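Local coordinates for DUF917 domain-containing protein (Chromobacterium violaceum, PDB 2O3I), which is of unknown function but belongs to the DUF917 family, combining N- and C-terminal domains of the S-Me-THD-like type, at residues A159-L164 and G201-L206; R192-L195 and Q199-Q202; G282-E287 and C293-Q298; E300-W305 and A314-A319. The protein carries 2 engineered substitutions. All coordinates share one frame; numbering follows the deposited sequence.

Contact 1: residues A159-L164 and G201-L206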
loop_
_atom_site.group_PDB
_atom_site.type_symbol
_atom_site.label_atom_id
_atom_site.label_comp_id
_atom_site.label_asym_id
_atom_site.label_seq_id
_atom_site.Cartn_x
_atom_site.Cartn_y
_atom_site.Cartn_z
ATOM N N ALA A 159 0.300 -9.147 8.572
ATOM C CA ALA A 159 -0.816 -9.567 9.406
ATOM C C ALA A 159 -0.987 -8.777 10.695
ATOM O O ALA A 159 -0.015 -8.295 11.277
ATOM C CB ALA A 159 -0.676 -11.046 9.719
ATOM N N GLY A 160 -2.243 -8.652 11.120
ATOM C CA GLY A 160 -2.581 -7.947 12.348
ATOM C C GLY A 160 -2.635 -8.921 13.513
ATOM O O GLY A 160 -2.380 -10.115 13.343
ATOM N N GLU A 161 -2.979 -8.425 14.697
ATOM C CA GLU A 161 -3.041 -9.265 15.890
ATOM C C GLU A 161 -4.392 -9.948 16.102
ATOM O O GLU A 161 -4.500 -10.890 16.894
ATOM C CB GLU A 161 -2.690 -8.429 17.127
ATOM C CG GLU A 161 -1.274 -7.848 17.102
ATOM C CD GLU A 161 -0.196 -8.924 17.176
ATOM O OE1 GLU A 161 -0.170 -9.670 18.184
ATOM O OE2 GLU A 161 0.622 -9.023 16.232
ATOM N N SER A 162 -5.416 -9.482 15.392
ATOM C CA SER A 162 -6.759 -10.045 15.526
ATOM C C SER A 162 -7.066 -11.131 14.496
ATOM O O SER A 162 -7.568 -12.206 14.839
ATOM C CB SER A 162 -7.803 -8.930 15.423
ATOM O OG SER A 162 -7.662 -8.215 14.206
ATOM N N GLY A 163 -6.764 -10.851 13.234
ATOM C CA GLY A 163 -7.028 -11.815 12.184
ATOM C C GLY A 163 -6.895 -11.167 10.824
ATOM O O GLY A 163 -7.051 -11.816 9.794
ATOM N N LEU A 164 -6.608 -9.872 10.827
ATOM C CA LEU A 164 -6.431 -9.123 9.592
ATOM C C LEU A 164 -5.151 -9.590 8.879
ATOM O O LEU A 164 -4.086 -9.671 9.486
ATOM C CB LEU A 164 -6.378 -7.625 9.926
ATOM C CG LEU A 164 -6.024 -6.514 8.928
ATOM C CD1 LEU A 164 -4.531 -6.395 8.838
ATOM C CD2 LEU A 164 -6.647 -6.770 7.574
ATOM N N GLY A 201 -2.367 -0.563 13.052
ATOM C CA GLY A 201 -1.939 0.104 14.266
ATOM C C GLY A 201 -0.455 0.412 14.280
ATOM O O GLY A 201 0.201 0.301 15.319
ATOM N N GLN A 202 0.070 0.787 13.116
ATOM C CA GLN A 202 1.479 1.142 12.941
ATOM C C GLN A 202 2.496 -0.006 12.977
ATOM O O GLN A 202 3.706 0.242 12.959
ATOM C CB GLN A 202 1.879 2.210 13.964
ATOM C CG GLN A 202 0.981 3.453 13.960
ATOM C CD GLN A 202 0.903 4.129 12.597
ATOM O OE1 GLN A 202 1.892 4.678 12.100
ATOM N NE2 GLN A 202 -0.277 4.087 11.986
ATOM N N PHE A 203 2.024 -1.251 13.028
ATOM C CA PHE A 203 2.927 -2.407 13.039
ATOM C C PHE A 203 2.210 -3.668 12.575
ATOM O O PHE A 203 0.982 -3.687 12.443
ATOM C CB PHE A 203 3.513 -2.655 14.437
ATOM C CG PHE A 203 2.598 -3.430 15.357
ATOM C CD1 PHE A 203 1.445 -2.846 15.878
ATOM C CD2 PHE A 203 2.885 -4.752 15.685
ATOM C CE1 PHE A 203 0.590 -3.573 16.711
ATOM C CE2 PHE A 203 2.036 -5.485 16.516
ATOM C CZ PHE A 203 0.887 -4.894 17.030
ATOM N N GLY A 204 2.979 -4.724 12.334
ATOM C CA GLY A 204 2.383 -5.970 11.896
ATOM C C GLY A 204 3.378 -7.067 11.570
ATOM O O GLY A 204 4.573 -6.812 11.408
ATOM N N GLY A 205 2.879 -8.296 11.482
ATOM C CA GLY A 205 3.738 -9.407 11.151
ATOM C C GLY A 205 4.018 -9.423 9.662
ATOM O O GLY A 205 3.170 -9.025 8.848
ATOM N N LEU A 206 5.214 -9.871 9.297
ATOM C CA LEU A 206 5.590 -9.954 7.892
ATOM C C LEU A 206 6.119 -11.336 7.547
ATOM O O LEU A 206 6.849 -11.951 8.325
ATOM C CB LEU A 206 6.660 -8.909 7.557
ATOM C CG LEU A 206 7.405 -9.061 6.225
ATOM C CD1 LEU A 206 6.447 -8.861 5.053
ATOM C CD2 LEU A 206 8.539 -8.047 6.172
#
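A159 and G205 form an antiparallel hydrogen-bonded pair, their CA atoms 4.9 Å apart, at the edge-ward end of the mixed sheet where strand 156-159 lies beside strand 203-211. The evidence for the pairing is reciprocal: A159 N donates to G205 O over 2.9 Å, and G205 N returns a bond to A159 O, also at 2.9 Å, with an N-H...O angle of 155°. Beyond this pair the strands part company. The chain of 159-164 bends away into the loop of a beta hairpin leading to strand 165-171, and G160 N bonds to L164 O within that loop. A159 O lies 3.4 Å from G204 CA, so the two backbones are still closely apposed one residue earlier in the second segment, at G204. The methyl group of A159 touches E85 and A86, so helix 81-96 packs against the pair at this point.

A second contact, between side chains, lies where the segments diverge. E161 and F203 cross at about a right angle, and the carboxylate and ring planes are 28° apart. The bend of E161 at chi2, -66°, carries its end back toward the F203 ring; F203 also packs on V77, A73 and I74. The acid is held from elsewhere: E161 OE2 is hydrogen-bonded to G82 N and Y67 OH. On the hydrocarbon part, E161 CG approaches F203 CZ obliquely to 3.7 Å, while E161 OE2 comes within 3.8 Å of F203 CE2.

Contact 2: residues R192-L195 and Q199-Q202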
loop_
_atom_site.group_PDB
_atom_site.type_symbol
_atom_site.label_atom_id
_atom_site.label_comp_id
_atom_site.label_asym_id
_atom_site.label_seq_id
_atom_site.Cartn_x
_atom_site.Cartn_y
_atom_site.Cartn_z
ATOM N N ARG A 192 5.405 -0.673 4.244
ATOM C CA ARG A 192 5.364 0.210 5.400
ATOM C C ARG A 192 4.141 1.126 5.498
ATOM O O ARG A 192 3.583 1.303 6.578
ATOM C CB ARG A 192 6.663 1.025 5.478
ATOM C CG ARG A 192 7.906 0.158 5.721
ATOM C CD ARG A 192 9.168 0.995 5.922
ATOM N NE ARG A 192 10.377 0.180 6.046
ATOM C CZ ARG A 192 10.668 -0.602 7.083
ATOM N NH1 ARG A 192 9.839 -0.687 8.115
ATOM N NH2 ARG A 192 11.791 -1.306 7.085
ATOM N N PRO A 193 3.705 1.727 4.381
ATOM C CA PRO A 193 2.530 2.603 4.480
ATOM C C PRO A 193 1.256 1.841 4.845
ATOM O O PRO A 193 0.391 2.356 5.554
ATOM C CB PRO A 193 2.455 3.234 3.092
ATOM C CG PRO A 193 3.894 3.283 2.676
ATOM C CD PRO A 193 4.387 1.917 3.089
ATOM N N ILE A 194 1.149 0.613 4.350
ATOM C CA ILE A 194 -0.007 -0.230 4.621
ATOM C C ILE A 194 -0.150 -0.460 6.123
ATOM O O ILE A 194 -1.260 -0.563 6.642
ATOM C CB ILE A 194 0.125 -1.584 3.884
ATOM C CG1 ILE A 194 0.010 -1.352 2.375
ATOM C CG2 ILE A 194 -0.936 -2.561 4.368
ATOM C CD1 ILE A 194 0.304 -2.556 1.536
ATOM N N LEU A 195 0.977 -0.529 6.820
ATOM C CA LEU A 195 0.959 -0.742 8.262
ATOM C C LEU A 195 0.463 0.491 9.026
ATOM O O LEU A 195 0.112 0.392 10.202
ATOM C CB LEU A 195 2.356 -1.136 8.760
ATOM C CG LEU A 195 2.894 -2.502 8.315
ATOM C CD1 LEU A 195 4.312 -2.695 8.834
ATOM C CD2 LEU A 195 1.982 -3.601 8.834
ATOM N N GLN A 199 -6.321 -0.380 10.737
ATOM C CA GLN A 199 -6.504 -1.796 11.022
ATOM C C GLN A 199 -5.247 -2.474 11.565
ATOM O O GLN A 199 -5.335 -3.460 12.301
ATOM C CB GLN A 199 -6.980 -2.516 9.763
ATOM C CG GLN A 199 -8.291 -1.969 9.240
ATOM C CD GLN A 199 -9.403 -2.063 10.264
ATOM O OE1 GLN A 199 -10.268 -1.191 10.335
ATOM N NE2 GLN A 199 -9.391 -3.128 11.058
ATOM N N PHE A 200 -4.081 -1.952 11.201
ATOM C CA PHE A 200 -2.819 -2.519 11.671
ATOM C C PHE A 200 -2.356 -1.892 12.984
ATOM O O PHE A 200 -1.981 -2.599 13.918
ATOM C CB PHE A 200 -1.717 -2.343 10.620
ATOM C CG PHE A 200 -1.679 -3.432 9.594
ATOM C CD1 PHE A 200 -2.192 -3.223 8.319
ATOM C CD2 PHE A 200 -1.131 -4.674 9.906
ATOM C CE1 PHE A 200 -2.161 -4.237 7.366
ATOM C CE2 PHE A 200 -1.096 -5.695 8.960
ATOM C CZ PHE A 200 -1.611 -5.478 7.687
ATOM N N GLY A 201 -2.367 -0.563 13.052
ATOM C CA GLY A 201 -1.939 0.104 14.266
ATOM C C GLY A 201 -0.455 0.412 14.280
ATOM O O GLY A 201 0.201 0.301 15.319
ATOM N N GLN A 202 0.070 0.787 13.116
ATOM C CA GLN A 202 1.479 1.142 12.941
ATOM C C GLN A 202 2.496 -0.006 12.977
ATOM O O GLN A 202 3.706 0.242 12.959
ATOM C CB GLN A 202 1.879 2.210 13.964
ATOM C CG GLN A 202 0.981 3.453 13.960
ATOM C CD GLN A 202 0.903 4.129 12.597
ATOM O OE1 GLN A 202 1.892 4.678 12.100
ATOM N NE2 GLN A 202 -0.277 4.087 11.986
#
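L195 lays its CD2 methyl over one face of the F200 ring, 3.7 Å from the centroid and 22° off the ring normal, which meets the geometry of a CH-pi contact. The methyl is offset toward the rim, and its closest ring atom is F200 CD2, 3.5 Å from L195 CD2. I194 takes a different position: it runs side by side with F200, pointing the same way, and its CG2 branch meets F200 CE1 at 3.6 Å. With chi1 at -68°, CG1 of I194 stands beside the backbone N, and CG2, the touching branch, is anti to that N and beside the carbonyl carbon. Two backbone oxygens also approach F200: I194 O comes obliquely to 3.3 Å from F200 CD1, and L195 O lies 3.3 Å from F200 CB.

The ring is brought here by a compact turn after helix 183-194. L195 O accepts a weak hydrogen bond from Q202 N over 2.9 Å, bent to 125°, and the positive phi angles of G201 and Q202 carry the chain around to make it. A bond between P193 O and T196 OG1 holds the start of the turn, and a weak one from Q202 NE2 to T196 O ties its end back.

Further out, L158 of strand 156-159 touches I194, L195 and F200 alike, M68 packs on L195, and M190 of the second subunit packs on both I194 and F200. The turn therefore lies between the chain's own sheet and the dimer partner. With its one direct hydrogen bond weak and bent, the contact rests chiefly on apolar and CH-pi packing around a buried aromatic ring.

Contact 3: residues G282-E287 and C293-Q298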
loop_
_atom_site.group_PDB
_atom_site.type_symbol
_atom_site.label_atom_id
_atom_site.label_comp_id
_atom_site.label_asym_id
_atom_site.label_seq_id
_atom_site.Cartn_x
_atom_site.Cartn_y
_atom_site.Cartn_z
ATOM N N GLY A 282 18.983 11.716 14.158
ATOM C CA GLY A 282 19.196 10.469 14.877
ATOM C C GLY A 282 20.661 10.215 15.179
ATOM O O GLY A 282 21.386 9.660 14.348
ATOM N N LYS A 283 21.103 10.613 16.370
ATOM C CA LYS A 283 22.500 10.420 16.747
ATOM C C LYS A 283 22.727 10.325 18.245
ATOM O O LYS A 283 21.922 10.813 19.035
ATOM C CB LYS A 283 23.350 11.568 16.203
ATOM C CG LYS A 283 22.903 12.949 16.671
ATOM C CD LYS A 283 23.601 14.044 15.875
ATOM C CE LYS A 283 23.019 15.424 16.159
ATOM N NZ LYS A 283 23.641 16.464 15.274
ATOM N N VAL A 284 23.823 9.674 18.620
ATOM C CA VAL A 284 24.211 9.541 20.017
ATOM C C VAL A 284 25.636 10.074 20.069
ATOM O O VAL A 284 26.443 9.799 19.176
ATOM C CB VAL A 284 24.173 8.066 20.518
ATOM C CG1 VAL A 284 22.778 7.482 20.328
ATOM C CG2 VAL A 284 25.204 7.236 19.797
ATOM N N VAL A 285 25.934 10.856 21.101
ATOM C CA VAL A 285 27.252 11.450 21.245
ATOM C C VAL A 285 27.969 10.944 22.487
ATOM O O VAL A 285 27.355 10.714 23.524
ATOM C CB VAL A 285 27.141 12.993 21.313
ATOM C CG1 VAL A 285 28.531 13.629 21.282
ATOM C CG2 VAL A 285 26.280 13.498 20.159
ATOM N N LEU A 286 29.277 10.761 22.361
ATOM C CA LEU A 286 30.112 10.299 23.459
ATOM C C LEU A 286 31.305 11.236 23.555
ATOM O O LEU A 286 31.916 11.577 22.541
ATOM C CB LEU A 286 30.612 8.875 23.206
ATOM C CG LEU A 286 29.603 7.729 23.116
ATOM C CD1 LEU A 286 28.838 7.799 21.803
ATOM C CD2 LEU A 286 30.346 6.407 23.224
ATOM N N GLU A 287 31.635 11.658 24.772
ATOM C CA GLU A 287 32.767 12.549 24.976
ATOM C C GLU A 287 33.841 11.911 25.848
ATOM O O GLU A 287 33.544 11.250 26.843
ATOM C CB GLU A 287 32.292 13.871 25.589
ATOM C CG GLU A 287 31.464 14.720 24.630
ATOM C CD GLU A 287 31.215 16.129 25.149
ATOM O OE1 GLU A 287 30.506 16.279 26.168
ATOM O OE2 GLU A 287 31.735 17.088 24.536
ATOM N N CYS A 293 32.659 11.778 19.759
ATOM C CA CYS A 293 32.341 10.739 18.798
ATOM C C CYS A 293 30.838 10.761 18.589
ATOM O O CYS A 293 30.066 10.773 19.550
ATOM C CB CYS A 293 32.758 9.360 19.313
ATOM S SG CYS A 293 32.237 8.001 18.225
ATOM N N THR A 294 30.426 10.769 17.331
ATOM C CA THR A 294 29.011 10.785 17.015
ATOM C C THR A 294 28.660 9.577 16.159
ATOM O O THR A 294 29.269 9.339 15.117
ATOM C CB THR A 294 28.633 12.069 16.260
ATOM O OG1 THR A 294 29.155 13.202 16.968
ATOM C CG2 THR A 294 27.121 12.195 16.149
ATOM N N VAL A 295 27.690 8.803 16.621
ATOM C CA VAL A 295 27.246 7.633 15.885
ATOM C C VAL A 295 25.895 7.986 15.261
ATOM O O VAL A 295 24.935 8.281 15.971
ATOM C CB VAL A 295 27.106 6.411 16.823
ATOM C CG1 VAL A 295 26.591 5.202 16.047
ATOM C CG2 VAL A 295 28.449 6.094 17.455
ATOM N N LEU A 296 25.833 7.981 13.933
ATOM C CA LEU A 296 24.600 8.316 13.234
ATOM C C LEU A 296 23.782 7.064 12.961
ATOM O O LEU A 296 24.325 6.033 12.549
ATOM C CB LEU A 296 24.917 9.023 11.915
ATOM C CG LEU A 296 25.845 10.240 11.980
ATOM C CD1 LEU A 296 26.018 10.800 10.572
ATOM C CD2 LEU A 296 25.278 11.300 12.918
ATOM N N TYR A 297 22.473 7.152 13.177
ATOM C CA TYR A 297 21.614 5.998 12.959
ATOM C C TYR A 297 20.224 6.337 12.441
ATOM O O TYR A 297 19.702 7.419 12.694
ATOM C CB TYR A 297 21.457 5.214 14.265
ATOM C CG TYR A 297 20.658 5.939 15.334
ATOM C CD1 TYR A 297 21.269 6.853 16.199
ATOM C CD2 TYR A 297 19.287 5.716 15.475
ATOM C CE1 TYR A 297 20.530 7.527 17.182
ATOM C CE2 TYR A 297 18.540 6.383 16.449
ATOM C CZ TYR A 297 19.166 7.286 17.297
ATOM O OH TYR A 297 18.427 7.953 18.244
ATOM N N GLN A 298 19.640 5.403 11.699
ATOM C CA GLN A 298 18.275 5.548 11.207
ATOM C C GLN A 298 17.585 4.810 12.355
ATOM O O GLN A 298 16.816 5.387 13.128
ATOM C CB GLN A 298 18.103 4.802 9.898
#
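V284 and V295 pack side by side, pointing the same way, with V284 CG2 only 3.6 Å from V295 CB. Both lean on Y322 of strand 319-324, and V295 also meets I320. Further along the same face L286 and C293 rest against F263, so this side is the better filled.

The two segments are the arms of a beta hairpin, antiparallel at 166° with the segment axes 4.8 Å apart. V284 and V295 exchange bonds in both directions, V295 N to V284 O at 3.0 Å and nearly straight at 171°. L286 and C293 form the second such pair.

The face carrying K283, V285, T294 and L296 is looser. There K283 CB stands 3.8 Å from both T294 CG2 and L296 CD2; the exposed lysine runs extended past T294, CD still 4.0 Å from T294 CG2, and only its end leads away.

At the G282 end Y297 N bonds to G282 O. A chi1 of 69° sets Y297 CG between its own backbone N and carbonyl carbon, from where the ring reaches the facing strand: G282 CA lies over its face, 4.2 Å from the centroid, and V284 CG1 is 3.9 Å from Y297 CE1. N334 touches both V284 and Y297.

Contact 4: residues E300-W305 and A314-A319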
loop_
_atom_site.group_PDB
_atom_site.type_symbol
_atom_site.label_atom_id
_atom_site.label_comp_id
_atom_site.label_asym_id
_atom_site.label_seq_id
_atom_site.Cartn_x
_atom_site.Cartn_y
_atom_site.Cartn_z
ATOM N N GLU A 300 19.398 1.463 12.839
ATOM C CA GLU A 300 20.699 0.838 12.948
ATOM C C GLU A 300 21.752 1.932 12.910
ATOM O O GLU A 300 21.546 2.981 12.308
ATOM C CB GLU A 300 20.940 -0.107 11.765
ATOM C CG GLU A 300 20.120 -1.394 11.750
ATOM C CD GLU A 300 18.623 -1.174 11.604
ATOM O OE1 GLU A 300 18.205 -0.389 10.724
ATOM O OE2 GLU A 300 17.860 -1.808 12.368
ATOM N N SER A 301 22.881 1.689 13.561
ATOM C CA SER A 301 23.966 2.649 13.531
ATOM C C SER A 301 24.657 2.421 12.188
ATOM O O SER A 301 24.928 1.284 11.813
ATOM C CB SER A 301 24.924 2.396 14.693
ATOM O OG SER A 301 24.266 2.646 15.922
ATOM N N LEU A 302 24.936 3.502 11.468
ATOM C CA LEU A 302 25.545 3.400 10.150
ATOM C C LEU A 302 26.909 4.079 10.009
ATOM O O LEU A 302 27.722 3.682 9.175
ATOM C CB LEU A 302 24.571 3.965 9.115
ATOM C CG LEU A 302 23.216 3.249 9.081
ATOM C CD1 LEU A 302 22.204 4.087 8.319
ATOM C CD2 LEU A 302 23.378 1.871 8.443
ATOM N N LEU A 303 27.150 5.106 10.814
ATOM C CA LEU A 303 28.419 5.813 10.777
ATOM C C LEU A 303 28.861 6.262 12.163
ATOM O O LEU A 303 28.039 6.471 13.057
ATOM C CB LEU A 303 28.327 7.051 9.885
ATOM C CG LEU A 303 27.891 6.917 8.429
ATOM C CD1 LEU A 303 26.372 6.926 8.338
ATOM C CD2 LEU A 303 28.468 8.085 7.641
ATOM N N ALA A 304 30.172 6.404 12.323
ATOM C CA ALA A 304 30.771 6.862 13.568
ATOM C C ALA A 304 31.767 7.956 13.184
ATOM O O ALA A 304 32.696 7.719 12.406
ATOM C CB ALA A 304 31.484 5.711 14.279
ATOM N N TRP A 305 31.559 9.153 13.723
ATOM C CA TRP A 305 32.421 10.288 13.419
ATOM C C TRP A 305 33.195 10.837 14.604
ATOM O O TRP A 305 32.637 11.047 15.681
ATOM C CB TRP A 305 31.608 11.452 12.838
ATOM C CG TRP A 305 31.202 11.324 11.399
ATOM C CD1 TRP A 305 30.000 10.882 10.916
ATOM C CD2 TRP A 305 31.986 11.687 10.257
ATOM N NE1 TRP A 305 29.988 10.952 9.541
ATOM C CE2 TRP A 305 31.195 11.442 9.111
ATOM C CE3 TRP A 305 33.281 12.199 10.088
ATOM C CZ2 TRP A 305 31.659 11.691 7.814
ATOM C CZ3 TRP A 305 33.741 12.446 8.799
ATOM C CH2 TRP A 305 32.931 12.191 7.679
ATOM N N ALA A 314 34.183 4.559 11.188
ATOM C CA ALA A 314 33.668 3.315 10.633
ATOM C C ALA A 314 32.407 3.590 9.837
ATOM O O ALA A 314 31.752 4.615 10.016
ATOM C CB ALA A 314 33.374 2.307 11.746
ATOM N N THR A 315 32.064 2.655 8.965
ATOM C CA THR A 315 30.896 2.801 8.121
ATOM C C THR A 315 30.327 1.428 7.815
ATOM O O THR A 315 31.064 0.443 7.777
ATOM C CB THR A 315 31.294 3.496 6.801
ATOM O OG1 THR A 315 31.682 4.845 7.079
ATOM C CG2 THR A 315 30.159 3.494 5.818
ATOM N N ALA A 316 29.014 1.366 7.623
ATOM C CA ALA A 316 28.358 0.114 7.277
ATOM C C ALA A 316 28.950 -0.247 5.919
ATOM O O ALA A 316 29.404 0.636 5.193
ATOM C CB ALA A 316 26.853 0.321 7.161
ATOM N N PRO A 317 28.921 -1.530 5.534
ATOM C CA PRO A 317 28.387 -2.716 6.214
ATOM C C PRO A 317 28.970 -3.084 7.574
ATOM O O PRO A 317 28.381 -3.877 8.298
ATOM C CB PRO A 317 28.593 -3.820 5.181
ATOM C CG PRO A 317 29.860 -3.397 4.498
ATOM C CD PRO A 317 29.607 -1.917 4.285
ATOM N N ASP A 318 30.123 -2.531 7.928
ATOM C CA ASP A 318 30.697 -2.848 9.230
ATOM C C ASP A 318 29.706 -2.478 10.326
ATOM O O ASP A 318 29.088 -1.410 10.288
ATOM C CB ASP A 318 32.013 -2.095 9.470
ATOM C CG ASP A 318 33.146 -2.587 8.590
ATOM O OD1 ASP A 318 33.073 -3.730 8.087
ATOM O OD2 ASP A 318 34.125 -1.833 8.419
ATOM N N ALA A 319 29.553 -3.366 11.301
ATOM C CA ALA A 319 28.644 -3.114 12.406
ATOM C C ALA A 319 29.287 -2.144 13.392
ATOM O O ALA A 319 30.507 -2.113 13.552
ATOM C CB ALA A 319 28.298 -4.417 13.111
HETATM O O HOH W 1 26.794 0.130 10.371
#
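L302 sets its CD2 methyl against the methyl of A316, with L302 CD2 and A316 CB 4.0 Å apart, and L377 and F373 of helix 367-379 pack on L302 and A316 respectively. This is the one apolar side-chain pair that bridges the segments directly; the remainder of the contact is carried by backbone atoms.

L302 O is the main acceptor. A316 N donates to it over 3.1 Å with an N-H...O angle of 144°, and T315 CA adds a CA-H...O approach of 3.5 Å to the same L302 O. Alongside, L303 and T315 form an antiparallel non-hydrogen-bonded pair, CA atoms 4.7 Å apart, and the side chains of both touch L377. L302 and L303 together face L296 of the neighbouring strand, a classic beta bulge; the psi of -27° at L302, far from an extended value, marks where the strand is distorted.

At the far end the pairing weakens. A304 N reaches A314 O only through a weak bond of 3.3 Å, and T315 OG1 makes a weak bond to that same oxygen. On the other side of the bulge a single water links S301 to the turn at D318, donating to S301 O at 2.6 Å and to D318 O at 2.8 Å. The cis peptide before P317 lies in that turn, and the D318 carboxylate is fixed by Y386 OH, A360 N and V389 N.

S301 O has further weak bonds from S22 OG and R136 NH2. The touching residues are all buried, so the water probably serves to meet the needs of these two carbonyls where direct pairing has ended.

Overall arrangement
The four contacts fall into two pairs. Contacts 1 and 2 share G201 and Q202, with centres about 8 Å apart; they meet where L164 CD1 lies 3.3 Å from F200 CZ, and both touch the second subunit. Contacts 3 and 4, centred about 10 Å apart, belong to the antiparallel sheet: strands 292-297 and 301-306 are neighbours, and L296 N to L303 O, 2.8 Å, is a probable hydrogen bond between them. The pairs are separate: contacts 1 and 4 lie on opposite sides of the chain's centre, about 31 Å between centres, and contacts 2 and 4 come no nearer than about 7 Å between atoms. No ligand or established active site relates them.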